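Local coordinates for protein methyltransferase (Bacteroides thetaiotaomicron, PDB 3FQ6) that probably takes part in methyl-group transfer, as a methyltransferase domain of the tetrapyrrole (corrin/porphyrin) methylase family, at residues Glu18-Glu23 against Thr45-Glu50; Gln71-Arg76 against Val107-Gly112. One frame throughout, in Å; residues are numbered along the deposited sequence.

Contact 1: residues Glu18-Glu23 against Thr45-Glu50; sequences EKFCFE and TMVFYE
Phe22 turns its ring edge onto one face of Tyr49, an edge-to-face (T-shaped) pair with centroids 5.3 Å apart and planes at 80°. The leading atom is Phe22 CZ, 3.7 Å from Tyr49 CE2, and CE1 follows it over the same face. CG of Phe22 stands anti to the backbone N (chi1 178°), which carries the ring along the strand toward Tyr49; on the way its CD1 meets Val47 CG1 at 3.7 Å. Phe6 of helix 6-12 meets the Phe22 ring and also touches Val47 and Tyr49. An alanine in place of Tyr49 would probably leave the edge of Phe22 without the face it packs on and its ring freer to turn. The Phe48 ring is met obliquely by the aliphatic part of Glu23, whose CB lies 3.6 Å from Phe48 CD1, while the carboxylate forms a salt bridge with Arg35. The two strands run parallel. Cys21 N donates to Thr45 O (2.8 Å), and Glu23 N to Val47 O (2.8 Å); the return bond, Val47 N to Cys21 O, is more bent, 131° at the hydrogen. With helix 32-39 between them, the strands form a beta-alpha-beta crossover. One water joins Lys19 O and Thr45 N just before the first direct bond. Three backbone bonds thus set the register, the Phe22-Tyr49 and Glu23-Phe48 contacts add apolar packing, and Arg35 meets the charge of Glu23.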
loop_
_atom_site.group_PDB
_atom_site.type_symbol
_atom_site.label_atom_id
_atom_site.label_comp_id
_atom_site.label_asym_id
_atom_site.label_seq_id
_atom_site.Cartn_x
_atom_site.Cartn_y
_atom_site.Cartn_z
ATOM N N GLU A 18 10.401 -12.512 -4.068
ATOM C CA GLU A 18 11.759 -12.826 -4.501
ATOM C C GLU A 18 12.441 -11.517 -4.914
ATOM O O GLU A 18 13.649 -11.380 -4.778
ATOM C CB GLU A 18 11.764 -13.804 -5.681
ATOM C CG GLU A 18 10.749 -14.939 -5.574
ATOM C CD GLU A 18 11.392 -16.276 -5.250
ATOM O OE1 GLU A 18 11.056 -16.853 -4.193
ATOM O OE2 GLU A 18 12.235 -16.767 -6.046
ATOM N N LYS A 19 11.669 -10.573 -5.449
ATOM C CA LYS A 19 12.177 -9.231 -5.707
ATOM C C LYS A 19 11.106 -8.284 -5.303
ATOM O O LYS A 19 9.942 -8.652 -5.259
ATOM C CB LYS A 19 12.480 -8.991 -7.184
ATOM C CG LYS A 19 12.965 -10.185 -7.941
ATOM C CD LYS A 19 12.373 -10.171 -9.338
ATOM C CE LYS A 19 13.370 -9.718 -10.365
ATOM N NZ LYS A 19 14.448 -10.728 -10.429
ATOM N N PHE A 20 11.488 -7.059 -4.997
ATOM C CA PHE A 20 10.500 -6.057 -4.730
ATOM C C PHE A 20 11.173 -4.718 -4.751
ATOM O O PHE A 20 12.415 -4.628 -4.786
ATOM C CB PHE A 20 9.723 -6.321 -3.430
ATOM C CG PHE A 20 10.561 -6.268 -2.199
ATOM C CD1 PHE A 20 10.755 -5.047 -1.524
ATOM C CD2 PHE A 20 11.188 -7.434 -1.714
ATOM C CE1 PHE A 20 11.556 -4.970 -0.374
ATOM C CE2 PHE A 20 12.001 -7.390 -0.562
ATOM C CZ PHE A 20 12.188 -6.158 0.120
ATOM N N CYS A 21 10.337 -3.685 -4.801
ATOM C CA CYS A 21 10.795 -2.316 -4.665
ATOM C C CYS A 21 10.249 -1.748 -3.387
ATOM O O CYS A 21 9.063 -1.861 -3.122
ATOM C CB CYS A 21 10.275 -1.467 -5.820
ATOM S SG CYS A 21 10.958 -2.021 -7.362
ATOM N N PHE A 22 11.116 -1.130 -2.608
ATOM C CA PHE A 22 10.698 -0.358 -1.457
ATOM C C PHE A 22 10.661 1.161 -1.788
ATOM O O PHE A 22 11.713 1.831 -2.075
ATOM C CB PHE A 22 11.606 -0.662 -0.260
ATOM C CG PHE A 22 11.284 0.134 0.968
ATOM C CD1 PHE A 22 10.375 -0.337 1.884
ATOM C CD2 PHE A 22 11.899 1.367 1.201
ATOM C CE1 PHE A 22 10.056 0.410 3.012
ATOM C CE2 PHE A 22 11.605 2.127 2.329
ATOM C CZ PHE A 22 10.687 1.652 3.243
ATOM N N GLU A 23 9.443 1.691 -1.707
ATOM C CA GLU A 23 9.161 3.095 -2.011
ATOM C C GLU A 23 9.176 4.056 -0.802
ATOM O O GLU A 23 9.532 5.216 -0.970
ATOM C CB GLU A 23 7.834 3.228 -2.796
ATOM C CG GLU A 23 7.491 4.681 -3.206
ATOM C CD GLU A 23 8.444 5.240 -4.269
ATOM O OE1 GLU A 23 8.762 6.467 -4.261
ATOM O OE2 GLU A 23 8.873 4.425 -5.121
ATOM N N THR A 45 6.575 -6.405 -6.996
ATOM C CA THR A 45 5.849 -6.035 -5.823
ATOM C C THR A 45 6.457 -4.740 -5.241
ATOM O O THR A 45 7.669 -4.543 -5.284
ATOM C CB THR A 45 5.871 -7.213 -4.840
ATOM O OG1 THR A 45 5.151 -8.317 -5.414
ATOM C CG2 THR A 45 5.208 -6.866 -3.517
HETATM N N MSE A 46 5.598 -3.852 -4.731
HETATM C CA MSE A 46 6.002 -2.531 -4.178
HETATM C C MSE A 46 5.543 -2.349 -2.742
HETATM O O MSE A 46 4.487 -2.850 -2.347
HETATM C CB MSE A 46 5.437 -1.393 -5.020
HETATM C CG MSE A 46 6.088 -1.217 -6.365
HETATM SE SE MSE A 46 4.745 -0.613 -7.647
HETATM C CE MSE A 46 3.618 -2.217 -7.770
ATOM N N VAL A 47 6.326 -1.617 -1.970
ATOM C CA VAL A 47 6.098 -1.490 -0.530
ATOM C C VAL A 47 6.132 -0.033 -0.125
ATOM O O VAL A 47 7.171 0.647 -0.346
ATOM C CB VAL A 47 7.177 -2.262 0.320
ATOM C CG1 VAL A 47 7.051 -1.898 1.847
ATOM C CG2 VAL A 47 7.116 -3.857 0.088
ATOM N N PHE A 48 5.021 0.444 0.473
ATOM C CA PHE A 48 4.891 1.859 0.894
ATOM C C PHE A 48 4.582 1.993 2.357
ATOM O O PHE A 48 3.958 1.104 2.964
ATOM C CB PHE A 48 3.784 2.630 0.146
ATOM C CG PHE A 48 3.755 2.396 -1.360
ATOM C CD1 PHE A 48 4.305 3.334 -2.232
ATOM C CD2 PHE A 48 3.151 1.237 -1.901
ATOM C CE1 PHE A 48 4.278 3.119 -3.636
ATOM C CE2 PHE A 48 3.131 1.016 -3.252
ATOM C CZ PHE A 48 3.691 1.973 -4.136
ATOM N N TYR A 49 5.014 3.131 2.904
ATOM C CA TYR A 49 4.504 3.610 4.161
ATOM C C TYR A 49 3.484 4.699 3.836
ATOM O O TYR A 49 3.695 5.499 2.920
ATOM C CB TYR A 49 5.631 4.221 5.005
ATOM C CG TYR A 49 6.723 3.255 5.493
ATOM C CD1 TYR A 49 6.469 1.895 5.681
ATOM C CD2 TYR A 49 7.979 3.732 5.809
ATOM C CE1 TYR A 49 7.470 1.036 6.146
ATOM C CE2 TYR A 49 8.977 2.901 6.270
ATOM C CZ TYR A 49 8.738 1.566 6.442
ATOM O OH TYR A 49 9.772 0.765 6.906
ATOM N N GLU A 50 2.401 4.764 4.603
ATOM C CA GLU A 50 1.489 5.891 4.490
ATOM C C GLU A 50 0.952 6.343 5.852
ATOM O O GLU A 50 0.735 5.538 6.760
ATOM C CB GLU A 50 0.341 5.534 3.546
ATOM C CG GLU A 50 -0.640 6.660 3.250
ATOM C CD GLU A 50 0.064 7.946 2.815
ATOM O OE1 GLU A 50 0.138 8.141 1.593
ATOM O OE2 GLU A 50 0.552 8.738 3.673
HETATM O O HOH W 1 8.321 -8.834 -7.315
#

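Contact 2: residues Gln71-Arg76 against Val107-Gly112; sequences QATVSR and VIVLAG
Gln71 begins the pairing through its carbonyl: O accepts from Ala111 N at 2.9 Å, with the donor tilted 25° from the carbonyl plane, and Ala111 CB packs against the same oxygen. Ala72, in a non-hydrogen-bonded pair with Leu110, sets its CB 4.0 Å from Leu110 CD1, on the face that Leu90 and Leu93 of helix 90-99 cover. Thr73 forms a hydrogen-bonded pair with Val109, N giving to Val109 O and O taking from Val109 N. Their side chains lie alongside and point the same way; OG1 sits between the backbone N and the carbonyl carbon (chi1 77°), which brings it to 3.6 Å from Val109 CB. Alternating hydrogen-bonded and non-hydrogen-bonded pairs, with axes at 165°, mark an antiparallel ladder inside a mixed sheet, flanked by helices on both faces. Val74 pairs with Ile108 on the Ala72 face, where both touch Leu55 of helix 55-66, and its CA approaches Val107 O at 3.3 Å in a CA-H...O contact. Ser75 forms the next hydrogen-bonded pair, with two bonds to Val107, N to O and O to N, each 2.8 Å long; Ala9 of helix 6-12 touches both side chains.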
loop_
_atom_site.group_PDB
_atom_site.type_symbol
_atom_site.label_atom_id
_atom_site.label_comp_id
_atom_site.label_asym_id
_atom_site.label_seq_id
_atom_site.Cartn_x
_atom_site.Cartn_y
_atom_site.Cartn_z
ATOM N N GLN A 71 -4.083 -6.183 -6.677
ATOM C CA GLN A 71 -4.081 -6.744 -5.351
ATOM C C GLN A 71 -3.134 -5.931 -4.463
ATOM O O GLN A 71 -2.060 -5.459 -4.913
ATOM C CB GLN A 71 -3.683 -8.223 -5.395
ATOM C CG GLN A 71 -4.809 -9.144 -5.828
ATOM C CD GLN A 71 -5.923 -9.240 -4.785
ATOM O OE1 GLN A 71 -5.661 -9.384 -3.579
ATOM N NE2 GLN A 71 -7.172 -9.154 -5.244
ATOM N N ALA A 72 -3.551 -5.745 -3.218
ATOM C CA ALA A 72 -2.712 -5.143 -2.200
ATOM C C ALA A 72 -3.060 -5.628 -0.790
ATOM O O ALA A 72 -4.110 -6.259 -0.561
ATOM C CB ALA A 72 -2.761 -3.578 -2.284
ATOM N N THR A 73 -2.157 -5.350 0.145
ATOM C CA THR A 73 -2.479 -5.485 1.574
ATOM C C THR A 73 -2.131 -4.223 2.344
ATOM O O THR A 73 -1.205 -3.435 1.944
ATOM C CB THR A 73 -1.775 -6.696 2.236
ATOM O OG1 THR A 73 -0.412 -6.360 2.462
ATOM C CG2 THR A 73 -1.828 -7.933 1.361
ATOM N N VAL A 74 -2.857 -4.015 3.449
ATOM C CA VAL A 74 -2.607 -2.864 4.363
ATOM C C VAL A 74 -2.382 -3.451 5.726
ATOM O O VAL A 74 -3.202 -4.257 6.215
ATOM C CB VAL A 74 -3.829 -1.859 4.416
ATOM C CG1 VAL A 74 -3.599 -0.762 5.418
ATOM C CG2 VAL A 74 -4.163 -1.268 3.016
ATOM N N SER A 75 -1.260 -3.088 6.332
ATOM C CA SER A 75 -0.966 -3.497 7.679
ATOM C C SER A 75 -0.968 -2.266 8.531
ATOM O O SER A 75 -0.356 -1.249 8.176
ATOM C CB SER A 75 0.405 -4.143 7.722
ATOM O OG SER A 75 0.355 -5.312 6.938
ATOM N N ARG A 76 -1.694 -2.344 9.638
ATOM C CA ARG A 76 -1.838 -1.227 10.566
ATOM C C ARG A 76 -1.443 -1.702 11.948
ATOM O O ARG A 76 -2.109 -2.591 12.482
ATOM C CB ARG A 76 -3.300 -0.770 10.663
ATOM C CG ARG A 76 -3.876 -0.036 9.496
ATOM C CD ARG A 76 -5.368 0.276 9.773
ATOM N NE ARG A 76 -5.609 0.882 11.084
ATOM C CZ ARG A 76 -6.700 0.701 11.842
ATOM N NH1 ARG A 76 -6.802 1.322 13.017
ATOM N NH2 ARG A 76 -7.680 -0.102 11.455
ATOM N N VAL A 107 1.558 0.052 6.569
ATOM C CA VAL A 107 2.363 -0.420 5.452
ATOM C C VAL A 107 1.428 -0.981 4.360
ATOM O O VAL A 107 0.537 -1.789 4.637
ATOM C CB VAL A 107 3.428 -1.474 5.922
ATOM C CG1 VAL A 107 4.167 -2.166 4.719
ATOM C CG2 VAL A 107 4.407 -0.835 6.953
ATOM N N ILE A 108 1.613 -0.516 3.133
ATOM C CA ILE A 108 0.900 -1.039 1.973
ATOM C C ILE A 108 1.898 -1.885 1.129
ATOM O O ILE A 108 3.022 -1.458 0.855
ATOM C CB ILE A 108 0.289 0.099 1.100
ATOM C CG1 ILE A 108 -0.447 1.147 1.951
ATOM C CG2 ILE A 108 -0.646 -0.439 -0.015
ATOM C CD1 ILE A 108 -0.524 2.548 1.246
ATOM N N VAL A 109 1.480 -3.096 0.767
ATOM C CA VAL A 109 2.229 -3.971 -0.092
ATOM C C VAL A 109 1.360 -4.103 -1.341
ATOM O O VAL A 109 0.203 -4.535 -1.264
ATOM C CB VAL A 109 2.528 -5.360 0.569
ATOM C CG1 VAL A 109 3.269 -6.256 -0.387
ATOM C CG2 VAL A 109 3.375 -5.206 1.852
ATOM N N LEU A 110 1.911 -3.685 -2.481
ATOM C CA LEU A 110 1.157 -3.587 -3.727
ATOM C C LEU A 110 1.688 -4.538 -4.818
ATOM O O LEU A 110 2.871 -4.495 -5.162
ATOM C CB LEU A 110 1.167 -2.113 -4.194
ATOM C CG LEU A 110 0.489 -1.770 -5.541
ATOM C CD1 LEU A 110 -1.022 -1.871 -5.482
ATOM C CD2 LEU A 110 0.924 -0.375 -5.991
ATOM N N ALA A 111 0.831 -5.411 -5.340
ATOM C CA ALA A 111 1.195 -6.247 -6.510
ATOM C C ALA A 111 1.779 -5.425 -7.683
ATOM O O ALA A 111 1.310 -4.288 -7.979
ATOM C CB ALA A 111 0.003 -7.046 -6.999
ATOM N N GLY A 112 2.784 -5.993 -8.354
ATOM C CA GLY A 112 3.289 -5.372 -9.555
ATOM C C GLY A 112 2.380 -5.592 -10.751
ATOM O O GLY A 112 1.367 -6.283 -10.680
#

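In the fold
Both contacts belong to one mixed sheet, in the order 20-24, 45-50, 105-110, 71-77, 83-87, and their centres are about 9 Å apart. Contact 1 joins an outermost strand to its neighbour and is partly buried; contact 2 lies centrally, about 4 Å from the centre of the chain, and most of its touching residues are buried. Strands 45-50 and 105-110 connect them through probable hydrogen bonds, Met46 O to Leu110 N and Phe48 N to Ile108 O. Helix 6-12 packs on side chains from both. Aromatic rings and a bridging water distinguish the parallel pair; the antiparallel pair has five backbone bonds, with small or branched side chains, mostly aliphatic but including the hydroxyls of Thr73 and Ser75.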